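Local coordinates for regulatory protein AsnC (Escherichia coli, PDB 2CG4) that activates transcription of asnA, regulates its own gene as a DNA-binding transcription factor, and represses gidA expression at a post-transcriptional level, at residues T23-L28 and T38-V43; L86-S91 and I130-S135; V111-R114 and A118-H121; K80-A85 and A98-G103. The protein carries 1 engineered substitution. All coordinates share one frame; numbering follows the deposited sequence.

Contact 1 stands apart: it lies in the helix-turn-helix domain, with its centre more than 40 Å from the centres of the others, and packs two helices by apolar groups around a tyrosine. Contacts 2, 3 and 4 belong to the ligand-binding domain and set helices against one antiparallel sheet or the turn that enters it. Contacts 2 and 4 both use helix 82-90 and touch through Glu132 and Ser84; contact 2 is partly exposed and joined by a salt bridge, whereas contact 4 is buried and aromatic, next to a bound asparagine. Contact 3, about 16 Å from contact 2 between centres, is a small buried apolar joint between strand 107-113 and helix 116-127.

Contact 1. Residues T23-L28 and T38-V43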
loop_
_atom_site.group_PDB
_atom_site.type_symbol
_atom_site.label_atom_id
_atom_site.label_comp_id
_atom_site.label_asym_id
_atom_site.label_seq_id
_atom_site.Cartn_x
_atom_site.Cartn_y
_atom_site.Cartn_z
ATOM N N THR A 23 -42.673 -23.327 -11.214
ATOM C CA THR A 23 -42.667 -24.608 -11.908
ATOM C C THR A 23 -43.333 -25.682 -11.042
ATOM O O THR A 23 -42.875 -25.965 -9.939
ATOM C CB THR A 23 -41.235 -25.036 -12.304
ATOM O OG1 THR A 23 -40.287 -24.415 -11.428
ATOM C CG2 THR A 23 -40.923 -24.608 -13.734
ATOM N N ALA A 24 -44.422 -26.261 -11.545
ATOM C CA ALA A 24 -45.343 -27.056 -10.725
ATOM C C ALA A 24 -44.750 -28.399 -10.296
ATOM O O ALA A 24 -44.118 -29.096 -11.097
ATOM C CB ALA A 24 -46.660 -27.269 -11.460
ATOM N N TYR A 25 -44.976 -28.756 -9.030
ATOM C CA TYR A 25 -44.437 -29.991 -8.450
ATOM C C TYR A 25 -44.793 -31.216 -9.281
ATOM O O TYR A 25 -44.050 -32.200 -9.300
ATOM C CB TYR A 25 -44.941 -30.187 -7.016
ATOM C CG TYR A 25 -44.371 -29.216 -6.004
ATOM C CD1 TYR A 25 -44.910 -29.127 -4.725
ATOM C CD2 TYR A 25 -43.302 -28.387 -6.324
ATOM C CE1 TYR A 25 -44.398 -28.238 -3.789
ATOM C CE2 TYR A 25 -42.785 -27.494 -5.396
ATOM C CZ TYR A 25 -43.338 -27.426 -4.130
ATOM O OH TYR A 25 -42.834 -26.541 -3.202
ATOM N N ALA A 26 -45.934 -31.145 -9.963
ATOM C CA ALA A 26 -46.447 -32.261 -10.749
ATOM C C ALA A 26 -45.722 -32.391 -12.085
ATOM O O ALA A 26 -45.799 -33.433 -12.739
ATOM C CB ALA A 26 -47.947 -32.109 -10.966
ATOM N N GLU A 27 -45.019 -31.332 -12.483
ATOM C CA GLU A 27 -44.166 -31.367 -13.675
ATOM C C GLU A 27 -42.784 -31.949 -13.365
ATOM O O GLU A 27 -42.159 -32.590 -14.214
ATOM C CB GLU A 27 -44.021 -29.965 -14.277
ATOM C CG GLU A 27 -43.408 -29.942 -15.674
ATOM C CD GLU A 27 -42.253 -28.960 -15.788
ATOM O OE1 GLU A 27 -41.138 -29.291 -15.325
ATOM O OE2 GLU A 27 -42.460 -27.855 -16.343
ATOM N N LEU A 28 -42.311 -31.716 -12.145
ATOM C CA LEU A 28 -41.020 -32.238 -11.711
ATOM C C LEU A 28 -41.108 -33.734 -11.388
ATOM O O LEU A 28 -40.158 -34.492 -11.618
ATOM C CB LEU A 28 -40.501 -31.443 -10.507
ATOM C CG LEU A 28 -40.339 -29.931 -10.718
ATOM C CD1 LEU A 28 -40.213 -29.188 -9.392
ATOM C CD2 LEU A 28 -39.150 -29.635 -11.626
ATOM N N THR A 38 -43.384 -36.740 -2.972
ATOM C CA THR A 38 -42.005 -36.746 -2.478
ATOM C C THR A 38 -41.346 -35.399 -2.752
ATOM O O THR A 38 -40.701 -34.824 -1.877
ATOM C CB THR A 38 -41.157 -37.886 -3.089
ATOM O OG1 THR A 38 -41.433 -38.009 -4.488
ATOM C CG2 THR A 38 -41.462 -39.210 -2.403
ATOM N N ILE A 39 -41.530 -34.902 -3.972
ATOM C CA ILE A 39 -41.171 -33.534 -4.334
ATOM C C ILE A 39 -41.671 -32.500 -3.326
ATOM O O ILE A 39 -40.924 -31.621 -2.902
ATOM C CB ILE A 39 -41.699 -33.188 -5.733
ATOM C CG1 ILE A 39 -40.785 -33.805 -6.793
ATOM C CG2 ILE A 39 -41.798 -31.684 -5.909
ATOM C CD1 ILE A 39 -41.414 -33.894 -8.139
ATOM N N HIS A 40 -42.932 -32.602 -2.936
ATOM C CA HIS A 40 -43.441 -31.721 -1.895
ATOM C C HIS A 40 -42.608 -31.853 -0.614
ATOM O O HIS A 40 -42.342 -30.867 0.077
ATOM C CB HIS A 40 -44.917 -32.015 -1.621
ATOM C CG HIS A 40 -45.551 -31.065 -0.655
ATOM N ND1 HIS A 40 -46.427 -30.078 -1.050
ATOM C CD2 HIS A 40 -45.431 -30.947 0.689
ATOM C CE1 HIS A 40 -46.822 -29.394 0.010
ATOM N NE2 HIS A 40 -46.232 -29.901 1.078
ATOM N N VAL A 41 -42.196 -33.081 -0.307
ATOM C CA VAL A 41 -41.601 -33.393 0.990
ATOM C C VAL A 41 -40.103 -33.077 0.991
ATOM O O VAL A 41 -39.582 -32.522 1.952
ATOM C CB VAL A 41 -41.882 -34.870 1.405
ATOM C CG1 VAL A 41 -40.780 -35.418 2.300
ATOM C CG2 VAL A 41 -43.232 -34.974 2.102
ATOM N N ARG A 42 -39.427 -33.420 -0.099
ATOM C CA ARG A 42 -38.054 -32.990 -0.336
ATOM C C ARG A 42 -37.885 -31.486 -0.124
ATOM O O ARG A 42 -37.032 -31.059 0.654
ATOM C CB ARG A 42 -37.616 -33.368 -1.755
ATOM C CG ARG A 42 -37.664 -34.861 -2.039
ATOM C CD ARG A 42 -37.065 -35.656 -0.889
ATOM N NE ARG A 42 -36.515 -36.932 -1.336
ATOM C CZ ARG A 42 -35.255 -37.118 -1.713
ATOM N NH1 ARG A 42 -34.402 -36.102 -1.709
ATOM N NH2 ARG A 42 -34.848 -38.319 -2.107
ATOM N N VAL A 43 -38.695 -30.696 -0.824
ATOM C CA VAL A 43 -38.706 -29.240 -0.681
ATOM C C VAL A 43 -38.899 -28.815 0.778
ATOM O O VAL A 43 -38.267 -27.862 1.250
ATOM C CB VAL A 43 -39.804 -28.597 -1.579
ATOM C CG1 VAL A 43 -40.136 -27.181 -1.124
ATOM C CG2 VAL A 43 -39.375 -28.612 -3.044
#
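Tyr25 and Ile39 are the centre of an apolar helix-to-helix contact inside the helix-turn-helix motif, predicted to span residues 25-44, where the first turn of helix 25-32 meets helix 36-49. The two branches of Ile39 work separately. CG2 sits against the near end of the tyrosine ring, 3.6 Å from Tyr25 CG, while CD1 reaches past it to the helix backbone and lies 3.3 Å from Tyr25 O. That same methyl also presses on Leu28, with Ile39 CD1 3.5 Å from Leu28 CB. Because Tyr25 CG is anti to its carbonyl carbon (chi1 -70°), the ring runs out along helix 36-49, crossing first Ile39 and then His40 and Val43. ND1 of His40 lies at the edge of the tyrosine ring near its plane, 3.9 Å from Tyr25 CE1; as a ring pair the two meet obliquely, planes at 90°. Farther out, the phenol oxygen ends among the valine methyls, with Tyr25 OH 3.5 Å from Val43 CG1. His40 is exposed on the outer side, while Ile39, Leu28 and Val43 are buried. Helix 8-19 closes the inner side of the pair: Leu28 packs on its Ala16 and Val43 on its Ile13, and Arg42 NH1 forms salt bridges with Asp7 and Asp10.

Contact 2. Residues L86-S91 and I130-S135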
loop_
_atom_site.group_PDB
_atom_site.type_symbol
_atom_site.label_atom_id
_atom_site.label_comp_id
_atom_site.label_asym_id
_atom_site.label_seq_id
_atom_site.Cartn_x
_atom_site.Cartn_y
_atom_site.Cartn_z
ATOM N N LEU A 86 -20.686 -2.567 13.479
ATOM C CA LEU A 86 -21.663 -3.380 12.751
ATOM C C LEU A 86 -23.112 -3.074 13.143
ATOM O O LEU A 86 -23.982 -2.949 12.285
ATOM C CB LEU A 86 -21.363 -4.873 12.934
ATOM C CG LEU A 86 -22.231 -5.888 12.177
ATOM C CD1 LEU A 86 -21.909 -5.943 10.669
ATOM C CD2 LEU A 86 -22.107 -7.270 12.813
ATOM N N ALA A 87 -23.368 -2.954 14.442
ATOM C CA ALA A 87 -24.705 -2.644 14.951
ATOM C C ALA A 87 -25.251 -1.301 14.444
ATOM O O ALA A 87 -26.439 -1.181 14.143
ATOM C CB ALA A 87 -24.694 -2.673 16.455
ATOM N N LYS A 88 -24.385 -0.294 14.354
ATOM C CA LYS A 88 -24.740 0.988 13.747
ATOM C C LYS A 88 -24.963 0.894 12.234
ATOM O O LYS A 88 -25.845 1.566 11.690
ATOM C CB LYS A 88 -23.663 2.039 14.014
ATOM C CG LYS A 88 -23.058 2.015 15.391
ATOM C CD LYS A 88 -23.448 3.224 16.202
ATOM C CE LYS A 88 -22.871 3.132 17.608
ATOM N NZ LYS A 88 -21.599 3.891 17.739
ATOM N N LEU A 89 -24.148 0.095 11.549
ATOM C CA LEU A 89 -24.243 0.009 10.094
ATOM C C LEU A 89 -25.549 -0.638 9.709
ATOM O O LEU A 89 -26.184 -0.222 8.745
ATOM C CB LEU A 89 -23.075 -0.774 9.493
ATOM C CG LEU A 89 -21.728 -0.049 9.389
ATOM C CD1 LEU A 89 -20.622 -1.061 9.189
ATOM C CD2 LEU A 89 -21.732 1.000 8.266
ATOM N N GLU A 90 -25.951 -1.653 10.470
ATOM C CA GLU A 90 -27.060 -2.518 10.081
ATOM C C GLU A 90 -28.392 -1.764 10.090
ATOM O O GLU A 90 -29.315 -2.116 9.365
ATOM C CB GLU A 90 -27.100 -3.792 10.950
ATOM C CG GLU A 90 -28.316 -3.931 11.855
ATOM C CD GLU A 90 -29.515 -4.573 11.174
ATOM O OE1 GLU A 90 -29.336 -5.504 10.361
ATOM O OE2 GLU A 90 -30.650 -4.150 11.460
ATOM N N SER A 91 -28.470 -0.710 10.891
ATOM C CA SER A 91 -29.631 0.185 10.881
ATOM C C SER A 91 -29.825 0.943 9.559
ATOM O O SER A 91 -30.847 1.603 9.365
ATOM C CB SER A 91 -29.552 1.180 12.042
ATOM O OG SER A 91 -29.099 0.540 13.220
ATOM N N ILE A 130 -20.526 7.384 12.186
ATOM C CA ILE A 130 -20.341 6.262 13.101
ATOM C C ILE A 130 -18.975 6.368 13.774
ATOM O O ILE A 130 -17.924 6.322 13.117
ATOM C CB ILE A 130 -20.466 4.896 12.395
ATOM C CG1 ILE A 130 -21.927 4.593 12.046
ATOM C CG2 ILE A 130 -19.891 3.780 13.265
ATOM C CD1 ILE A 130 -22.083 3.448 11.066
ATOM N N ASP A 131 -19.008 6.496 15.095
ATOM C CA ASP A 131 -17.915 7.075 15.860
ATOM C C ASP A 131 -16.683 6.169 15.954
ATOM O O ASP A 131 -15.566 6.662 16.086
ATOM C CB ASP A 131 -18.427 7.452 17.259
ATOM C CG ASP A 131 -17.332 7.485 18.284
ATOM O OD1 ASP A 131 -16.651 8.532 18.383
ATOM O OD2 ASP A 131 -17.142 6.460 18.984
ATOM N N GLU A 132 -16.893 4.853 15.883
ATOM C CA GLU A 132 -15.804 3.857 15.820
ATOM C C GLU A 132 -14.975 3.872 14.523
ATOM O O GLU A 132 -13.973 3.167 14.415
ATOM C CB GLU A 132 -16.361 2.436 16.000
ATOM C CG GLU A 132 -16.982 2.147 17.365
ATOM C CD GLU A 132 -18.477 2.410 17.394
ATOM O OE1 GLU A 132 -19.170 1.862 18.282
ATOM O OE2 GLU A 132 -18.962 3.164 16.527
ATOM N N ILE A 133 -15.397 4.652 13.536
ATOM C CA ILE A 133 -14.827 4.548 12.195
ATOM C C ILE A 133 -13.720 5.585 12.015
ATOM O O ILE A 133 -13.926 6.784 12.242
ATOM C CB ILE A 133 -15.923 4.695 11.111
ATOM C CG1 ILE A 133 -16.649 3.364 10.915
ATOM C CG2 ILE A 133 -15.344 5.166 9.808
ATOM C CD1 ILE A 133 -18.003 3.482 10.235
ATOM N N GLN A 134 -12.536 5.120 11.632
ATOM C CA GLN A 134 -11.416 6.022 11.409
ATOM C C GLN A 134 -11.357 6.452 9.948
ATOM O O GLN A 134 -11.217 7.639 9.653
ATOM C CB GLN A 134 -10.088 5.397 11.864
ATOM C CG GLN A 134 -9.037 5.317 10.777
ATOM C CD GLN A 134 -7.619 5.314 11.314
ATOM O OE1 GLN A 134 -6.844 6.232 11.024
ATOM N NE2 GLN A 134 -7.260 4.277 12.088
ATOM N N SER A 135 -11.481 5.490 9.037
ATOM C CA SER A 135 -11.550 5.808 7.607
ATOM C C SER A 135 -12.456 4.853 6.843
ATOM O O SER A 135 -12.705 3.733 7.285
ATOM C CB SER A 135 -10.154 5.826 6.985
ATOM O OG SER A 135 -9.472 4.609 7.233
HETATM O O HOH W 1 -21.846 6.694 16.857
#
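Lys88 NZ is held by both oxygens of the Glu132 carboxylate and by a water. The shorter leg of the salt bridge runs 3.0 Å from Lys88 NZ to Glu132 OE2, meeting that oxygen on its syn side and 18° out of the carboxylate plane; the second, from Lys88 NZ to Glu132 OE1, is weak at 3.2 Å. Water 1 accepts from the ammonium at 2.9 Å from Lys88 NZ and more weakly from Asp131 N, tying the lysine to the turn backbone. Bends at chi2 (-111°) and chi4 (97°) swing the lysine chain to the glutamate, crossing its chain at about a right angle. Glu132 OE1 is also bound by Ser84 OG from the start of the same helix, so one carboxylate clasps two points of helix 82-90. This glutamate sits in a type I beta turn, Ile130 to Ile133, that leads into strand 133-147, an outermost strand of this chain's sheet. Beneath the charged pair, the Ile130 CD1 methyl slots between two helix residues, 3.6 Å from Lys88 CB and 3.7 Å from Leu89 CD2. Leu89 continues inward onto Ile107 and Ile109 of strand 107-113. Glu90 forms a salt bridge with Arg148 of a neighbouring subunit.

Contact 3. Residues V111-R114 and A118-H121; sequences VMCR and ALQH
With CG anti to the backbone N (chi1 176°), the Leu119 side chain extends from helix 116-127 toward the sheet, and its CD1 methyl meets Val111; on the strand, Cys113 holds its sulfur anti to the carbonyl carbon (chi1 -82°), which lays SG against the helix backbone. Leu119 CD1 ends 3.9 Å from Val111 CG2, and the two side chains cross at about a right angle. Two residues on, Cys113 SG lies 3.8 Å from Leu119 CA and 4.2 Å from Leu119 CB, so the thiol rests on the root of the leucine while the valine takes its end. Cys113 CB in turn faces the methyl of the preceding helix residue, 4.4 Å from Ala118 CB. Strand and helix form the second beta-alpha unit of a beta-alpha-beta-beta-alpha-beta (ferredoxin-like) fold, whose antiparallel sheet runs in the order 95-101, 107-113, 68-76, 133-147. The alternation of the strand shows in its side chains, for Val111 and Cys113 point to the helix and Met112 to the far face, where it packs on Pro61 and Tyr66. The joint is entirely a matter of van der Waals contact. Leu119 also touches Val68 and Cys70 of the adjacent strand 68-76, and Leu142 of a neighbouring subunit, while the Arg114 side chain turns away to a cation-pi contact with Tyr66.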
loop_
_atom_site.group_PDB
_atom_site.type_symbol
_atom_site.label_atom_id
_atom_site.label_comp_id
_atom_site.label_asym_id
_atom_site.label_seq_id
_atom_site.Cartn_x
_atom_site.Cartn_y
_atom_site.Cartn_z
ATOM N N VAL A 111 -22.909 -0.842 -0.363
ATOM C CA VAL A 111 -24.030 0.077 -0.325
ATOM C C VAL A 111 -24.545 0.394 -1.718
ATOM O O VAL A 111 -23.774 0.543 -2.662
ATOM C CB VAL A 111 -23.745 1.348 0.528
ATOM C CG1 VAL A 111 -22.493 1.160 1.361
ATOM C CG2 VAL A 111 -23.675 2.600 -0.325
ATOM N N MET A 112 -25.869 0.454 -1.825
ATOM C CA MET A 112 -26.568 0.666 -3.084
ATOM C C MET A 112 -27.225 2.033 -3.063
ATOM O O MET A 112 -28.070 2.306 -2.207
ATOM C CB MET A 112 -27.640 -0.405 -3.255
ATOM C CG MET A 112 -27.089 -1.796 -3.484
ATOM S SD MET A 112 -26.166 -1.889 -5.023
ATOM C CE MET A 112 -27.472 -1.675 -6.225
ATOM N N CYS A 113 -26.826 2.899 -3.989
ATOM C CA CYS A 113 -27.300 4.287 -3.998
ATOM C C CYS A 113 -27.820 4.711 -5.366
ATOM O O CYS A 113 -27.486 4.111 -6.383
ATOM C CB CYS A 113 -26.190 5.231 -3.541
ATOM S SG CYS A 113 -26.027 5.338 -1.752
ATOM N N ARG A 114 -28.632 5.759 -5.390
ATOM C CA ARG A 114 -29.198 6.255 -6.639
ATOM C C ARG A 114 -28.242 7.137 -7.445
ATOM O O ARG A 114 -28.194 7.043 -8.678
ATOM C CB ARG A 114 -30.503 6.996 -6.375
ATOM C CG ARG A 114 -31.709 6.083 -6.292
ATOM C CD ARG A 114 -32.935 6.849 -5.829
ATOM N NE ARG A 114 -33.801 6.013 -5.003
ATOM C CZ ARG A 114 -34.583 5.051 -5.486
ATOM N NH1 ARG A 114 -34.601 4.808 -6.793
ATOM N NH2 ARG A 114 -35.340 4.329 -4.665
ATOM N N ALA A 118 -26.369 11.296 -3.609
ATOM C CA ALA A 118 -26.834 10.359 -2.581
ATOM C C ALA A 118 -25.709 9.625 -1.845
ATOM O O ALA A 118 -25.673 9.627 -0.616
ATOM C CB ALA A 118 -27.822 9.355 -3.184
ATOM N N LEU A 119 -24.803 8.990 -2.586
ATOM C CA LEU A 119 -23.663 8.293 -1.965
ATOM C C LEU A 119 -22.845 9.197 -1.055
ATOM O O LEU A 119 -22.402 8.773 0.001
ATOM C CB LEU A 119 -22.738 7.662 -3.016
ATOM C CG LEU A 119 -21.472 6.987 -2.461
ATOM C CD1 LEU A 119 -21.793 5.638 -1.811
ATOM C CD2 LEU A 119 -20.407 6.815 -3.533
ATOM N N GLN A 120 -22.636 10.435 -1.484
ATOM C CA GLN A 120 -21.899 11.415 -0.711
ATOM C C GLN A 120 -22.600 11.738 0.614
ATOM O O GLN A 120 -21.946 11.878 1.641
ATOM C CB GLN A 120 -21.703 12.683 -1.547
ATOM C CG GLN A 120 -21.185 13.880 -0.777
ATOM C CD GLN A 120 -22.288 14.838 -0.380
ATOM O OE1 GLN A 120 -23.133 15.193 -1.198
ATOM N NE2 GLN A 120 -22.291 15.254 0.884
ATOM N N HIS A 121 -23.928 11.849 0.583
ATOM C CA HIS A 121 -24.721 12.133 1.784
ATOM C C HIS A 121 -24.671 10.977 2.787
ATOM O O HIS A 121 -24.489 11.201 3.983
ATOM C CB HIS A 121 -26.180 12.469 1.421
ATOM C CG HIS A 121 -27.079 12.635 2.613
ATOM N ND1 HIS A 121 -27.166 13.814 3.323
ATOM C CD2 HIS A 121 -27.913 11.763 3.232
ATOM C CE1 HIS A 121 -28.015 13.662 4.325
ATOM N NE2 HIS A 121 -28.483 12.426 4.292
#

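Contact 4. Residues K80-A85 and A98-G103. With ASN (asparagine), chain C.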
loop_
_atom_site.group_PDB
_atom_site.type_symbol
_atom_site.label_atom_id
_atom_site.label_comp_id
_atom_site.label_asym_id
_atom_site.label_seq_id
_atom_site.Cartn_x
_atom_site.Cartn_y
_atom_site.Cartn_z
ATOM N N LYS A 80 -11.393 -4.161 18.295
ATOM C CA LYS A 80 -12.450 -4.622 19.205
ATOM C C LYS A 80 -13.780 -3.928 18.927
ATOM O O LYS A 80 -14.808 -4.295 19.491
ATOM C CB LYS A 80 -12.045 -4.418 20.669
ATOM C CG LYS A 80 -11.658 -2.996 21.004
ATOM C CD LYS A 80 -11.977 -2.658 22.441
ATOM C CE LYS A 80 -12.064 -1.150 22.629
ATOM N NZ LYS A 80 -10.758 -0.473 22.370
ATOM N N ASP A 81 -13.747 -2.931 18.046
ATOM C CA ASP A 81 -14.876 -2.036 17.805
ATOM C C ASP A 81 -15.870 -2.605 16.795
ATOM O O ASP A 81 -16.919 -2.011 16.553
ATOM C CB ASP A 81 -14.365 -0.676 17.306
ATOM C CG ASP A 81 -13.870 0.221 18.433
ATOM O OD1 ASP A 81 -14.214 -0.043 19.615
ATOM O OD2 ASP A 81 -13.142 1.198 18.127
ATOM N N TYR A 82 -15.524 -3.744 16.197
ATOM C CA TYR A 82 -16.328 -4.368 15.144
ATOM C C TYR A 82 -17.808 -4.593 15.489
ATOM O O TYR A 82 -18.690 -4.186 14.727
ATOM C CB TYR A 82 -15.695 -5.689 14.718
ATOM C CG TYR A 82 -16.590 -6.558 13.858
ATOM C CD1 TYR A 82 -17.056 -6.110 12.619
ATOM C CD2 TYR A 82 -16.959 -7.837 14.276
ATOM C CE1 TYR A 82 -17.870 -6.908 11.823
ATOM C CE2 TYR A 82 -17.772 -8.638 13.487
ATOM C CZ TYR A 82 -18.220 -8.165 12.265
ATOM O OH TYR A 82 -19.010 -8.960 11.488
ATOM N N PRO A 83 -18.093 -5.259 16.627
ATOM C CA PRO A 83 -19.493 -5.506 16.994
ATOM C C PRO A 83 -20.375 -4.248 17.065
ATOM O O PRO A 83 -21.535 -4.292 16.648
ATOM C CB PRO A 83 -19.380 -6.174 18.362
ATOM C CG PRO A 83 -18.039 -6.823 18.347
ATOM C CD PRO A 83 -17.165 -5.846 17.613
ATOM N N SER A 84 -19.845 -3.137 17.568
ATOM C CA SER A 84 -20.674 -1.937 17.711
ATOM C C SER A 84 -20.780 -1.122 16.416
ATOM O O SER A 84 -21.860 -0.666 16.050
ATOM C CB SER A 84 -20.219 -1.064 18.894
ATOM O OG SER A 84 -18.805 -0.964 18.968
ATOM N N ALA A 85 -19.664 -0.955 15.715
ATOM C CA ALA A 85 -19.691 -0.506 14.318
ATOM C C ALA A 85 -20.741 -1.240 13.480
ATOM O O ALA A 85 -21.584 -0.609 12.844
ATOM C CB ALA A 85 -18.309 -0.651 13.685
ATOM N N ALA A 98 -22.665 -7.059 4.290
ATOM C CA ALA A 98 -21.508 -6.702 5.090
ATOM C C ALA A 98 -20.779 -7.965 5.410
ATOM O O ALA A 98 -21.402 -9.016 5.599
ATOM C CB ALA A 98 -21.931 -5.997 6.399
ATOM N N TYR A 99 -19.462 -7.861 5.498
ATOM C CA TYR A 99 -18.638 -9.031 5.618
ATOM C C TYR A 99 -17.523 -8.737 6.581
ATOM O O TYR A 99 -17.011 -7.615 6.642
ATOM C CB TYR A 99 -18.020 -9.386 4.268
ATOM C CG TYR A 99 -19.010 -9.722 3.187
ATOM C CD1 TYR A 99 -19.513 -8.736 2.348
ATOM C CD2 TYR A 99 -19.428 -11.037 2.992
ATOM C CE1 TYR A 99 -20.408 -9.052 1.340
ATOM C CE2 TYR A 99 -20.317 -11.360 1.998
ATOM C CZ TYR A 99 -20.801 -10.371 1.176
ATOM O OH TYR A 99 -21.676 -10.704 0.174
ATOM N N TYR A 100 -17.130 -9.763 7.320
ATOM C CA TYR A 100 -15.924 -9.698 8.120
ATOM C C TYR A 100 -14.888 -10.492 7.367
ATOM O O TYR A 100 -14.968 -11.715 7.328
ATOM C CB TYR A 100 -16.188 -10.324 9.490
ATOM C CG TYR A 100 -15.003 -10.339 10.403
ATOM C CD1 TYR A 100 -14.731 -9.259 11.237
ATOM C CD2 TYR A 100 -14.153 -11.438 10.449
ATOM C CE1 TYR A 100 -13.634 -9.281 12.086
ATOM C CE2 TYR A 100 -13.062 -11.464 11.280
ATOM C CZ TYR A 100 -12.803 -10.390 12.095
ATOM O OH TYR A 100 -11.706 -10.425 12.927
ATOM N N THR A 101 -13.932 -9.801 6.751
ATOM C CA THR A 101 -13.029 -10.445 5.792
ATOM C C THR A 101 -11.564 -10.458 6.239
ATOM O O THR A 101 -11.162 -9.784 7.192
ATOM C CB THR A 101 -13.100 -9.813 4.371
ATOM O OG1 THR A 101 -12.602 -8.463 4.400
ATOM C CG2 THR A 101 -14.520 -9.826 3.831
ATOM N N THR A 102 -10.403 -11.138 5.520
ATOM C CA THR A 102 -8.966 -11.075 5.639
ATOM C C THR A 102 -8.502 -9.839 4.865
ATOM O O THR A 102 -9.296 -9.258 4.130
ATOM C CB THR A 102 -8.391 -12.388 5.110
ATOM O OG1 THR A 102 -8.739 -12.549 3.736
ATOM C CG2 THR A 102 -8.833 -13.590 5.941
ATOM N N GLY A 103 -7.596 -9.592 5.063
ATOM C CA GLY A 103 -7.068 -8.388 4.401
ATOM C C GLY A 103 -7.053 -7.107 5.221
ATOM O O GLY A 103 -7.028 -7.158 6.445
HETATM N N ASN C . -8.800 -7.662 8.433
HETATM C CA ASN C . -8.718 -8.596 9.594
HETATM C C ASN C . -7.651 -9.643 9.420
HETATM O O ASN C . -7.477 -10.210 8.334
HETATM C CB ASN C . -10.056 -9.266 9.849
HETATM C CG ASN C . -11.090 -8.294 10.327
HETATM O OD1 ASN C . -10.904 -7.617 11.340
HETATM N ND2 ASN C . -12.184 -8.197 9.593
HETATM O OXT ASN C . -6.935 -9.906 10.377
#
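Tyr82 offers the face of its ring to the edge of Tyr100, an edge-to-face pair with centroids 5.0 Å apart and planes inclined at 52°. Tyr100 CD1 stands over the centre of the Tyr82 ring, 3.8 Å from Tyr82 CZ, and the phenol end of Tyr82 reaches on to the strand, with Tyr82 OH 3.7 Å from Tyr100 CB. Both side chains have CG anti to the backbone N (chi1 167° for Tyr82, 179° for Tyr100), which extends one from helix 82-90 and the other from strand 95-101 until they meet. Their hydroxyls are held by other chains: Tyr82 OH by Gln143 of one neighbouring subunit and Tyr100 OH by Gln128 of another.

The Tyr100 ring has a second task, since the bound asparagine lies over one of its faces, with the ligand amide ND2 3.1 Å from Tyr100 CE1 and offset toward the rim. Beyond the ring, the backbone of residues 101-103 takes the ligand's polar groups. Thr101 O accepts from the amide, 3.1 Å from ASN ND2, and Gly103 O accepts from the amino group, 2.7 Å from ASN N. Tyr105 and Ser106 of this chain, with Thr136 and Thr138 of the subunit that supplies Gln128, complete the site. Carbonyl oxygens thus receive both nitrogens of the ligand, which fits a ligand carrying both an amino group and a side-chain amide, and a pocket shared between subunits is consistent with effector binding being coupled to assembly.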